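PDB 4R1H: Lmo0741 protein from Listeria monocytogenes, which is a GntR-family transcriptional regulator that probably binds DNA through a winged helix-turn-helix domain. Local coordinates for the interface of chains A and B. Numbering follows the deposited sequence. Chains: chain A/B, Lmo0741 protein.

Contact 1: the interface of chains A and B. Residues chain A 86-87, 90-91, 93-94; chain B 97, 101, 104, 106, 114, 117.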
ATOM      1  N   GLU A  86       3.738  16.639   5.407  1.00 23.88           N
ATOM      2  CA  GLU A  86       3.640  15.466   6.323  1.00 23.20           C
ATOM      3  C   GLU A  86       2.187  15.039   6.525  1.00 23.34           C
ATOM      4  O   GLU A  86       1.837  13.827   6.376  1.00 23.77           O
ATOM      5  CB  GLU A  86       4.273  15.764   7.658  1.00 25.32           C
ATOM      6  CG  GLU A  86       4.247  14.531   8.588  1.00 26.00           C
ATOM      7  CD  GLU A  86       4.822  14.818   9.966  1.00 31.54           C
ATOM      8  OE1 GLU A  86       5.683  15.761  10.100  1.00 31.83           O
ATOM      9  OE2 GLU A  86       4.467  14.217  10.960  1.00 29.26           O
ATOM     10  N   ASN A  87       1.311  15.980   6.758  1.00 23.18           N
ATOM     11  CA  ASN A  87      -0.128  15.702   7.050  1.00 25.14           C
ATOM     12  C   ASN A  87      -0.765  15.037   5.841  1.00 23.63           C
ATOM     13  O   ASN A  87      -1.467  14.013   5.944  1.00 24.76           O
ATOM     14  CB  ASN A  87      -0.923  16.975   7.457  1.00 27.79           C
ATOM     15  CG  ASN A  87      -2.333  16.681   8.053  1.00 34.63           C
ATOM     16  OD1 ASN A  87      -3.294  16.397   7.315  1.00 36.41           O
ATOM     17  ND2 ASN A  87      -2.471  16.804   9.379  1.00 37.77           N
ATOM     18  N   ALA A  90       0.723  11.368   5.411  1.00 21.55           N
ATOM     19  CA  ALA A  90       0.256  10.498   6.525  1.00 20.99           C
ATOM     20  C   ALA A  90      -1.252  10.233   6.373  1.00 22.91           C
ATOM     21  O   ALA A  90      -1.721   9.097   6.610  1.00 20.28           O
ATOM     22  CB  ALA A  90       0.530  11.105   7.866  1.00 22.45           C
ATOM     23  N   LYS A  91      -2.026  11.253   6.030  1.00 20.70           N
ATOM     24  CA  LYS A  91      -3.475  11.063   5.847  1.00 22.05           C
ATOM     25  C   LYS A  91      -3.792  10.031   4.803  1.00 22.01           C
ATOM     26  O   LYS A  91      -4.653   9.120   5.018  1.00 22.71           O
ATOM     27  CB  LYS A  91      -4.146  12.397   5.512  1.00 22.82           C
ATOM     28  CG  LYS A  91      -5.645  12.294   5.391  1.00 27.82           C
ATOM     29  CD  LYS A  91      -6.169  13.697   5.033  1.00 35.50           C
ATOM     30  CE  LYS A  91      -7.676  13.741   5.051  1.00 46.03           C
ATOM     31  NZ  LYS A  91      -8.189  13.935   3.658  1.00 54.69           N
ATOM     32  N   LEU A  93      -1.801   7.593   3.623  1.00 19.67           N
ATOM     33  CA  LEU A  93      -1.387   6.308   4.085  1.00 20.94           C
ATOM     34  C   LEU A  93      -2.385   5.701   5.061  1.00 19.59           C
ATOM     35  O   LEU A  93      -2.724   4.497   4.950  1.00 18.46           O
ATOM     36  CB  LEU A  93      -0.030   6.348   4.755  1.00 20.64           C
ATOM     37  CG  LEU A  93       1.215   6.573   3.878  1.00 22.42           C
ATOM     38  CD1 LEU A  93       2.448   6.910   4.702  1.00 22.39           C
ATOM     39  CD2 LEU A  93       1.448   5.366   3.030  1.00 24.30           C
ATOM     40  N   THR A  94      -2.851   6.491   5.982  1.00 18.92           N
ATOM     41  CA  THR A  94      -3.791   6.062   7.019  1.00 18.97           C
ATOM     42  C   THR A  94      -5.169   5.735   6.380  1.00 21.27           C
ATOM     43  O   THR A  94      -5.731   4.648   6.702  1.00 18.96           O
ATOM     44  CB  THR A  94      -3.905   7.077   8.103  1.00 17.67           C
ATOM     45  OG1 THR A  94      -2.609   7.359   8.630  1.00 17.71           O
ATOM     46  CG2 THR A  94      -4.730   6.564   9.228  1.00 18.53           C
TER
ATOM     47  N   PHE B  97       2.098  -0.582   6.636  1.00 19.66           N
ATOM     48  CA  PHE B  97       1.675   0.739   7.097  1.00 19.40           C
ATOM     49  C   PHE B  97       2.644   1.345   8.101  1.00 19.40           C
ATOM     50  O   PHE B  97       3.072   2.505   7.938  1.00 19.64           O
ATOM     51  CB  PHE B  97       0.263   0.646   7.646  1.00 19.01           C
ATOM     52  CG  PHE B  97      -0.262   1.907   8.312  1.00 17.37           C
ATOM     53  CD1 PHE B  97      -0.419   3.098   7.582  1.00 18.14           C
ATOM     54  CD2 PHE B  97      -0.553   1.935   9.664  1.00 18.05           C
ATOM     55  CE1 PHE B  97      -0.877   4.256   8.148  1.00 17.64           C
ATOM     56  CE2 PHE B  97      -1.052   3.098  10.244  1.00 17.10           C
ATOM     57  CZ  PHE B  97      -1.205   4.262   9.496  1.00 16.90           C
HETATM   58  N   MSE B 101       4.888   4.777   7.608  1.00 20.77           N
HETATM   59  CA  MSE B 101       4.758   5.867   8.570  1.00 20.40           C
HETATM   60  C   MSE B 101       6.104   6.141   9.244  1.00 20.51           C
HETATM   61  O   MSE B 101       6.497   7.292   9.461  1.00 21.93           O
HETATM   62  CB  MSE B 101       3.658   5.598   9.592  1.00 18.57           C
HETATM   63  CG  MSE B 101       2.298   5.565   8.898  1.00 21.19           C
HETATM   64 SE   MSE B 101       1.556   7.243   8.380  0.65 21.41          SE
HETATM   65  CE  MSE B 101       0.768   7.659  10.118  1.00 19.98           C
ATOM     66  N   LEU B 104       8.636   8.274   7.499  1.00 23.91           N
ATOM     67  CA  LEU B 104       8.377   9.695   7.580  1.00 23.55           C
ATOM     68  C   LEU B 104       8.749  10.263   8.988  1.00 24.00           C
ATOM     69  O   LEU B 104       8.495  11.437   9.265  1.00 25.10           O
ATOM     70  CB  LEU B 104       6.908   9.938   7.407  1.00 26.12           C
ATOM     71  CG  LEU B 104       6.330   9.466   6.091  1.00 28.11           C
ATOM     72  CD1 LEU B 104       4.844   9.735   6.137  1.00 33.12           C
ATOM     73  CD2 LEU B 104       7.032  10.229   5.001  1.00 32.79           C
ATOM     74  N   ILE B 106       7.386   9.182  11.924  1.00 19.78           N
ATOM     75  CA  ILE B 106       6.235   9.287  12.797  1.00 19.77           C
ATOM     76  C   ILE B 106       6.306   8.110  13.752  1.00 19.68           C
ATOM     77  O   ILE B 106       6.355   6.939  13.355  1.00 21.43           O
ATOM     78  CB  ILE B 106       4.932   9.244  11.979  1.00 21.20           C
ATOM     79  CG1 ILE B 106       4.929  10.410  11.008  1.00 23.49           C
ATOM     80  CG2 ILE B 106       3.747   9.298  12.896  1.00 22.60           C
ATOM     81  CD1 ILE B 106       3.713  10.484  10.169  1.00 24.63           C
ATOM     82  N   TRP B 114      -3.075   8.987  14.380  1.00 19.15           N
ATOM     83  CA  TRP B 114      -3.579   9.051  13.001  1.00 18.76           C
ATOM     84  C   TRP B 114      -4.752   8.021  12.773  1.00 19.11           C
ATOM     85  O   TRP B 114      -5.756   8.347  12.189  1.00 20.39           O
ATOM     86  CB  TRP B 114      -2.442   8.783  12.009  1.00 18.01           C
ATOM     87  CG  TRP B 114      -1.813  10.066  11.619  1.00 19.25           C
ATOM     88  CD1 TRP B 114      -0.587  10.560  12.033  1.00 20.80           C
ATOM     89  CD2 TRP B 114      -2.329  11.001  10.728  1.00 20.61           C
ATOM     90  NE1 TRP B 114      -0.356  11.805  11.466  1.00 20.69           N
ATOM     91  CE2 TRP B 114      -1.409  12.105  10.674  1.00 21.20           C
ATOM     92  CE3 TRP B 114      -3.496  11.087   9.996  1.00 21.97           C
ATOM     93  CZ2 TRP B 114      -1.648  13.215   9.918  1.00 23.51           C
ATOM     94  CZ3 TRP B 114      -3.725  12.211   9.278  1.00 23.19           C
ATOM     95  CH2 TRP B 114      -2.808  13.260   9.236  1.00 24.48           C
ATOM     96  N   LYS B 117      -7.897   9.087  14.482  1.00 23.84           N
ATOM     97  CA  LYS B 117      -8.476  10.272  13.891  1.00 25.80           C
ATOM     98  C   LYS B 117      -9.220   9.993  12.633  1.00 28.14           C
ATOM     99  O   LYS B 117     -10.301  10.583  12.390  1.00 29.75           O
ATOM    100  CB  LYS B 117      -7.340  11.251  13.570  1.00 25.63           C
ATOM    101  CG  LYS B 117      -7.717  12.503  12.849  1.00 29.79           C
ATOM    102  CD  LYS B 117      -6.626  13.548  12.862  1.00 28.79           C
ATOM    103  CE  LYS B 117      -5.267  13.120  12.306  1.00 25.84           C
ATOM    104  NZ  LYS B 117      -4.351  14.234  12.275  1.00 28.50           N
TER
HETATM  105  O   HOH W   1       1.896  13.546  11.277  1.00 33.80           O
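The indole of B:Trp114, from helix 108-117, lies against helix 79-103 of chain A, with A:Ala90 CB over one face, 3.9 Å from the centroids of both the five- and six-membered rings, a CH-pi contact. NZ of B:Lys117, from the same chain, stands above the opposite face near the rim. At the edge, in the ring plane, sit A:Asn87 CG and a water. The amide plane of A:Asn87 is turned 63° from the indole, and its ND2 comes 3.6 Å from CH2 of the ring. The water receives the indole N-H of B:Trp114 NE1 at 2.9 Å (161° at H) and meets the carboxylate oxygen A:Glu86 OE2 at 2.7 Å. The water thus links the chains; in this patch no direct polar bond crosses. The extended A:Glu86, CG anti to the backbone N (chi1 -177°), meets B:Ile106 tip to tip. The ring of B:Phe97 carries its own chain's B:Met101 CG on one face and A:Thr94 OG1 at its edge, in plane, 3.5 Å from CZ. That hydroxyl donates to the backbone carbonyl A:Ala90 O at 2.8 Å. A:Leu93 and the selenomethionine B:Met101 lie antiparallel alongside each other, A:Leu93 CD1 3.8 Å from B:Met101 SE. The patch, largely apolar and hiding 349 Å², ties the short C-terminal helix of one subunit to the long helix of the other, which may stabilise the dimer.

Contact 2: the interface of chains A and B. Residues chain A 93-94, 97, 111, 115; chain B 93-94, 97, 111, 115.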
ATOM      1  N   LEU A  93      -1.801   7.593   3.623  1.00 19.67           N
ATOM      2  CA  LEU A  93      -1.387   6.308   4.085  1.00 20.94           C
ATOM      3  C   LEU A  93      -2.385   5.701   5.061  1.00 19.59           C
ATOM      4  O   LEU A  93      -2.724   4.497   4.950  1.00 18.46           O
ATOM      5  CB  LEU A  93      -0.030   6.348   4.755  1.00 20.64           C
ATOM      6  CG  LEU A  93       1.215   6.573   3.878  1.00 22.42           C
ATOM      7  CD1 LEU A  93       2.448   6.910   4.702  1.00 22.39           C
ATOM      8  CD2 LEU A  93       1.448   5.366   3.030  1.00 24.30           C
ATOM      9  N   THR A  94      -2.851   6.491   5.982  1.00 18.92           N
ATOM     10  CA  THR A  94      -3.791   6.062   7.019  1.00 18.97           C
ATOM     11  C   THR A  94      -5.169   5.735   6.380  1.00 21.27           C
ATOM     12  O   THR A  94      -5.731   4.648   6.702  1.00 18.96           O
ATOM     13  CB  THR A  94      -3.905   7.077   8.103  1.00 17.67           C
ATOM     14  OG1 THR A  94      -2.609   7.359   8.630  1.00 17.71           O
ATOM     15  CG2 THR A  94      -4.730   6.564   9.228  1.00 18.53           C
ATOM     16  N   PHE A  97      -4.854   2.381   4.542  1.00 18.48           N
ATOM     17  CA  PHE A  97      -4.738   1.299   5.509  1.00 17.79           C
ATOM     18  C   PHE A  97      -6.107   0.971   6.136  1.00 17.60           C
ATOM     19  O   PHE A  97      -6.516  -0.192   6.160  1.00 18.49           O
ATOM     20  CB  PHE A  97      -3.722   1.684   6.569  1.00 17.09           C
ATOM     21  CG  PHE A  97      -3.604   0.715   7.727  1.00 16.71           C
ATOM     22  CD1 PHE A  97      -3.217  -0.588   7.513  1.00 17.01           C
ATOM     23  CD2 PHE A  97      -3.874   1.114   9.005  1.00 17.89           C
ATOM     24  CE1 PHE A  97      -3.096  -1.439   8.576  1.00 17.69           C
ATOM     25  CE2 PHE A  97      -3.802   0.245  10.099  1.00 18.37           C
ATOM     26  CZ  PHE A  97      -3.437  -1.061   9.862  1.00 18.39           C
ATOM     27  N   ILE A 111      -8.416  -2.692  14.431  1.00 19.54           N
ATOM     28  CA  ILE A 111      -7.328  -2.050  13.645  1.00 19.39           C
ATOM     29  C   ILE A 111      -6.302  -1.411  14.579  1.00 19.63           C
ATOM     30  O   ILE A 111      -5.085  -1.596  14.438  1.00 20.50           O
ATOM     31  CB  ILE A 111      -7.857  -1.003  12.625  1.00 19.30           C
ATOM     32  CG1 ILE A 111      -8.737  -1.670  11.600  1.00 20.57           C
ATOM     33  CG2 ILE A 111      -6.667  -0.299  11.898  1.00 20.68           C
ATOM     34  CD1 ILE A 111      -9.505  -0.736  10.679  1.00 20.93           C
ATOM     35  N   VAL A 115      -2.246  -2.366  15.151  1.00 20.38           N
ATOM     36  CA  VAL A 115      -1.167  -1.365  15.116  1.00 21.96           C
ATOM     37  C   VAL A 115      -0.345  -1.434  16.381  1.00 24.01           C
ATOM     38  O   VAL A 115       0.904  -1.384  16.354  1.00 25.40           O
ATOM     39  CB  VAL A 115      -1.748   0.056  14.874  1.00 21.52           C
ATOM     40  CG1 VAL A 115      -0.653   1.086  15.106  1.00 23.65           C
ATOM     41  CG2 VAL A 115      -2.350   0.187  13.499  1.00 22.99           C
TER
ATOM     42  N   LEU B  93      -0.573  -6.027   6.073  1.00 19.73           N
ATOM     43  CA  LEU B  93      -1.042  -4.670   5.836  1.00 19.71           C
ATOM     44  C   LEU B  93      -0.488  -3.723   6.960  1.00 19.18           C
ATOM     45  O   LEU B  93      -0.078  -2.571   6.709  1.00 20.55           O
ATOM     46  CB  LEU B  93      -2.558  -4.603   5.912  1.00 20.26           C
ATOM     47  CG  LEU B  93      -3.175  -5.109   4.587  1.00 21.21           C
ATOM     48  CD1 LEU B  93      -4.668  -5.327   4.880  1.00 22.37           C
ATOM     49  CD2 LEU B  93      -3.112  -4.018   3.539  1.00 25.69           C
ATOM     50  N   THR B  94      -0.547  -4.216   8.169  1.00 18.43           N
ATOM     51  CA  THR B  94      -0.146  -3.403   9.337  1.00 19.24           C
ATOM     52  C   THR B  94       1.368  -3.169   9.314  1.00 20.16           C
ATOM     53  O   THR B  94       1.819  -2.020   9.525  1.00 20.16           O
ATOM     54  CB  THR B  94      -0.618  -4.082  10.631  1.00 19.46           C
ATOM     55  OG1 THR B  94      -2.053  -4.255  10.619  1.00 19.10           O
ATOM     56  CG2 THR B  94      -0.311  -3.242  11.851  1.00 19.47           C
ATOM     57  N   PHE B  97       2.098  -0.582   6.636  1.00 19.66           N
ATOM     58  CA  PHE B  97       1.675   0.739   7.097  1.00 19.40           C
ATOM     59  C   PHE B  97       2.644   1.345   8.101  1.00 19.40           C
ATOM     60  O   PHE B  97       3.072   2.505   7.938  1.00 19.64           O
ATOM     61  CB  PHE B  97       0.263   0.646   7.646  1.00 19.01           C
ATOM     62  CG  PHE B  97      -0.262   1.907   8.312  1.00 17.37           C
ATOM     63  CD1 PHE B  97      -0.419   3.098   7.582  1.00 18.14           C
ATOM     64  CD2 PHE B  97      -0.553   1.935   9.664  1.00 18.05           C
ATOM     65  CE1 PHE B  97      -0.877   4.256   8.148  1.00 17.64           C
ATOM     66  CE2 PHE B  97      -1.052   3.098  10.244  1.00 17.10           C
ATOM     67  CZ  PHE B  97      -1.205   4.262   9.496  1.00 16.90           C
ATOM     68  N   ILE B 111       1.328   7.406  15.175  1.00 17.09           N
ATOM     69  CA  ILE B 111       0.681   6.463  14.238  1.00 18.95           C
ATOM     70  C   ILE B 111      -0.705   6.109  14.772  1.00 18.82           C
ATOM     71  O   ILE B 111      -1.696   6.153  14.018  1.00 18.61           O
ATOM     72  CB  ILE B 111       1.504   5.223  13.953  1.00 19.31           C
ATOM     73  CG1 ILE B 111       2.762   5.590  13.168  1.00 19.31           C
ATOM     74  CG2 ILE B 111       0.690   4.194  13.155  1.00 20.99           C
ATOM     75  CD1 ILE B 111       3.790   4.505  13.006  1.00 19.03           C
ATOM     76  N   VAL B 115      -4.529   6.794  13.223  1.00 18.04           N
ATOM     77  CA  VAL B 115      -5.536   5.731  12.988  1.00 19.62           C
ATOM     78  C   VAL B 115      -6.817   6.070  13.720  1.00 22.30           C
ATOM     79  O   VAL B 115      -7.934   5.885  13.178  1.00 22.07           O
ATOM     80  CB  VAL B 115      -4.979   4.388  13.418  1.00 18.98           C
ATOM     81  CG1 VAL B 115      -6.105   3.407  13.425  1.00 21.86           C
ATOM     82  CG2 VAL B 115      -3.802   3.941  12.570  1.00 20.41           C
TER
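A:Phe97 and B:Phe97 stack face to face at the centre of this two-fold interface between subunits of a GntR-family winged helix-turn-helix regulator. The evidence for a stack is a centroid separation of 4.3 Å with the planes only 5° apart. The overlap is offset: CD2 of each ring stands above the other's plane toward the rim, and A:Phe97 CD2 lies 3.5 Å from B:Phe97 CD2. The two side chains meet at about a right angle although their rings are nearly parallel. In both residues CG is anti to the backbone N (chi1 174° in A:Phe97), which carries the ring across to its twin. The beta-carbons join the contact, A:Phe97 CB lying 3.7 Å from B:Phe97 CD1.

Around the pair, B:Thr94 OG1 sits at the edge of the A:Phe97 ring, in plane, 3.6 Å from CZ, repeating the arrangement on the other ring. The threonine methyl turns toward the short helix 108-117 of the partner: B:Thr94 CG2 is 3.9 Å from A:Val115 CA. With CG2 anti to its backbone N and OG1 beside it (chi1 -58°), B:Thr94 directs its hydroxyl and methyl to different neighbours.

Farther out, A:Val115 and B:Val115 meet tip to tip through their CG2 methyls at 4.1 Å. Their other branches cross to isoleucine, as where A:Val115 CG1 lies 3.9 Å from B:Ile111 CG2.

Contact 3: the interface of chains A and B. Residues chain A 97, 100-101, 104; chain B 18, 89, 93.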
ATOM      1  N   PHE A  97      -4.854   2.381   4.542  1.00 18.48           N
ATOM      2  CA  PHE A  97      -4.738   1.299   5.509  1.00 17.79           C
ATOM      3  C   PHE A  97      -6.107   0.971   6.136  1.00 17.60           C
ATOM      4  O   PHE A  97      -6.516  -0.192   6.160  1.00 18.49           O
ATOM      5  CB  PHE A  97      -3.722   1.684   6.569  1.00 17.09           C
ATOM      6  CG  PHE A  97      -3.604   0.715   7.727  1.00 16.71           C
ATOM      7  CD1 PHE A  97      -3.217  -0.588   7.513  1.00 17.01           C
ATOM      8  CD2 PHE A  97      -3.874   1.114   9.005  1.00 17.89           C
ATOM      9  CE1 PHE A  97      -3.096  -1.439   8.576  1.00 17.69           C
ATOM     10  CE2 PHE A  97      -3.802   0.245  10.099  1.00 18.37           C
ATOM     11  CZ  PHE A  97      -3.437  -1.061   9.862  1.00 18.39           C
ATOM     12  N   GLU A 100      -8.361  -0.763   3.572  1.00 18.45           N
ATOM     13  CA  GLU A 100      -8.041  -2.157   3.286  1.00 20.33           C
ATOM     14  C   GLU A 100      -8.414  -3.060   4.475  1.00 18.43           C
ATOM     15  O   GLU A 100      -8.926  -4.154   4.269  1.00 18.74           O
ATOM     16  CB  GLU A 100      -6.535  -2.294   2.982  1.00 21.89           C
ATOM     17  CG  GLU A 100      -6.118  -1.773   1.635  1.00 26.11           C
ATOM     18  CD  GLU A 100      -6.916  -2.281   0.447  1.00 34.05           C
ATOM     19  OE1 GLU A 100      -7.119  -3.524   0.305  1.00 31.30           O
ATOM     20  OE2 GLU A 100      -7.342  -1.433  -0.383  1.00 40.39           O
HETATM   21  N   MSE A 101      -8.144  -2.615   5.668  1.00 17.86           N
HETATM   22  CA  MSE A 101      -8.511  -3.383   6.853  1.00 19.29           C
HETATM   23  C   MSE A 101     -10.030  -3.512   7.008  1.00 19.99           C
HETATM   24  O   MSE A 101     -10.534  -4.578   7.377  1.00 17.92           O
HETATM   25  CB  MSE A 101      -7.878  -2.844   8.103  1.00 18.81           C
HETATM   26  CG  MSE A 101      -6.350  -2.832   8.040  1.00 18.61           C
HETATM   27 SE   MSE A 101      -5.617  -4.576   8.485  0.65 21.64          SE
HETATM   28  CE  MSE A 101      -5.672  -4.434  10.357  1.00 20.63           C
ATOM     29  N   LEU A 104     -11.775  -6.117   5.013  1.00 19.30           N
ATOM     30  CA  LEU A 104     -11.627  -7.446   5.584  1.00 20.78           C
ATOM     31  C   LEU A 104     -12.628  -7.678   6.733  1.00 21.22           C
ATOM     32  O   LEU A 104     -12.668  -8.734   7.337  1.00 22.20           O
ATOM     33  CB  LEU A 104     -10.192  -7.635   6.095  1.00 21.61           C
ATOM     34  CG  LEU A 104      -9.182  -7.621   4.956  1.00 22.84           C
ATOM     35  CD1 LEU A 104      -7.811  -7.549   5.631  1.00 23.72           C
ATOM     36  CD2 LEU A 104      -9.268  -8.874   4.129  1.00 26.08           C
TER
ATOM     37  N   HIS B  18      -7.037 -11.911  -4.015  1.00 23.47           N
ATOM     38  CA  HIS B  18      -7.342 -11.065  -2.876  1.00 25.47           C
ATOM     39  C   HIS B  18      -8.886 -10.905  -2.677  1.00 21.01           C
ATOM     40  O   HIS B  18      -9.351 -10.874  -1.540  1.00 21.34           O
ATOM     41  CB  HIS B  18      -6.739  -9.645  -2.982  1.00 28.38           C
ATOM     42  CG  HIS B  18      -6.859  -8.880  -1.688  1.00 30.21           C
ATOM     43  ND1 HIS B  18      -6.284  -9.317  -0.507  1.00 34.07           N
ATOM     44  CD2 HIS B  18      -7.536  -7.735  -1.382  1.00 31.27           C
ATOM     45  CE1 HIS B  18      -6.606  -8.470   0.472  1.00 36.76           C
ATOM     46  NE2 HIS B  18      -7.359  -7.504  -0.040  1.00 32.60           N
ATOM     47  N   ILE B  89      -2.840 -11.723   6.422  1.00 21.51           N
ATOM     48  CA  ILE B  89      -3.204 -10.581   5.624  1.00 21.12           C
ATOM     49  C   ILE B  89      -3.130  -9.297   6.470  1.00 20.31           C
ATOM     50  O   ILE B  89      -2.533  -8.264   6.010  1.00 21.47           O
ATOM     51  CB  ILE B  89      -4.606 -10.710   4.980  1.00 20.75           C
ATOM     52  CG1 ILE B  89      -4.578 -11.858   3.929  1.00 22.50           C
ATOM     53  CG2 ILE B  89      -4.909  -9.433   4.288  1.00 22.51           C
ATOM     54  CD1 ILE B  89      -5.906 -12.180   3.412  1.00 22.97           C
ATOM     55  N   LEU B  93      -0.573  -6.027   6.073  1.00 19.73           N
ATOM     56  CA  LEU B  93      -1.042  -4.670   5.836  1.00 19.71           C
ATOM     57  C   LEU B  93      -0.488  -3.723   6.960  1.00 19.18           C
ATOM     58  O   LEU B  93      -0.078  -2.571   6.709  1.00 20.55           O
ATOM     59  CB  LEU B  93      -2.558  -4.603   5.912  1.00 20.26           C
ATOM     60  CG  LEU B  93      -3.175  -5.109   4.587  1.00 21.21           C
ATOM     61  CD1 LEU B  93      -4.668  -5.327   4.880  1.00 22.37           C
ATOM     62  CD2 LEU B  93      -3.112  -4.018   3.539  1.00 25.69           C
TER
HETATM   63  O   HOH W   2      -8.359  -5.339   1.776  1.00 25.63           O
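Apolar packing centres on B:Leu93, which pushes its branches among A:Glu100, A:Met101 and A:Leu104 in this dimer interface of a GntR-family winged helix-turn-helix regulator. Its CD1 methyl is 3.8 Å from SE of the selenomethionine A:Met101, the two side chains passing in opposite directions, and meets A:Leu104 CD1 tip to tip at 3.9 Å. The other methyl, B:Leu93 CD2, rests 3.9 Å from the aliphatic A:Glu100 CB. One turn earlier on helix 79-103, B:Ile89 CG2 approaches A:Leu104 CD1 to 3.7 Å, so this leucine methyl touches both chain B residues.

The polar part runs through a water. B:His18 NE2, on helix 12-25, lies 3.0 Å from the water, which sits at the imidazole edge, in plane; if NE2 carries the proton the bond would be nearly straight (170° at H). On the other side A:Glu100 grips the same water twice, by OE1 of its carboxylate at 2.6 Å and by its own backbone O. The side chain bends at chi2 (-51°), turning the carboxylate back toward that carbonyl.

Electrostatic proximity is looser: A:Glu100 OE1 and B:His18 NE2 are 4.0 Å apart, beyond direct bonding, with carboxylate and ring planes 41° from each other. The carboxylate might favour a protonated imidazole.

The contacts form a continuous line along the paired long helices 79-103. The C-alpha centres of contact 1 and contact 2 are about 8 Å apart, and they share A:Leu93, A:Thr94 and B:Phe97; contact 2 lies about 10 Å from contact 3, sharing A:Phe97 and B:Leu93. Contacts 1 and 3 are about 17 Å apart. Two-fold symmetry gives each a twin with the chains exchanged. Helix 108-117 contributes to contacts 1 and 2, whereas contact 3 adds helix 12-25, within the GntR family region. The interface may therefore influence how the two DNA-binding domains are placed.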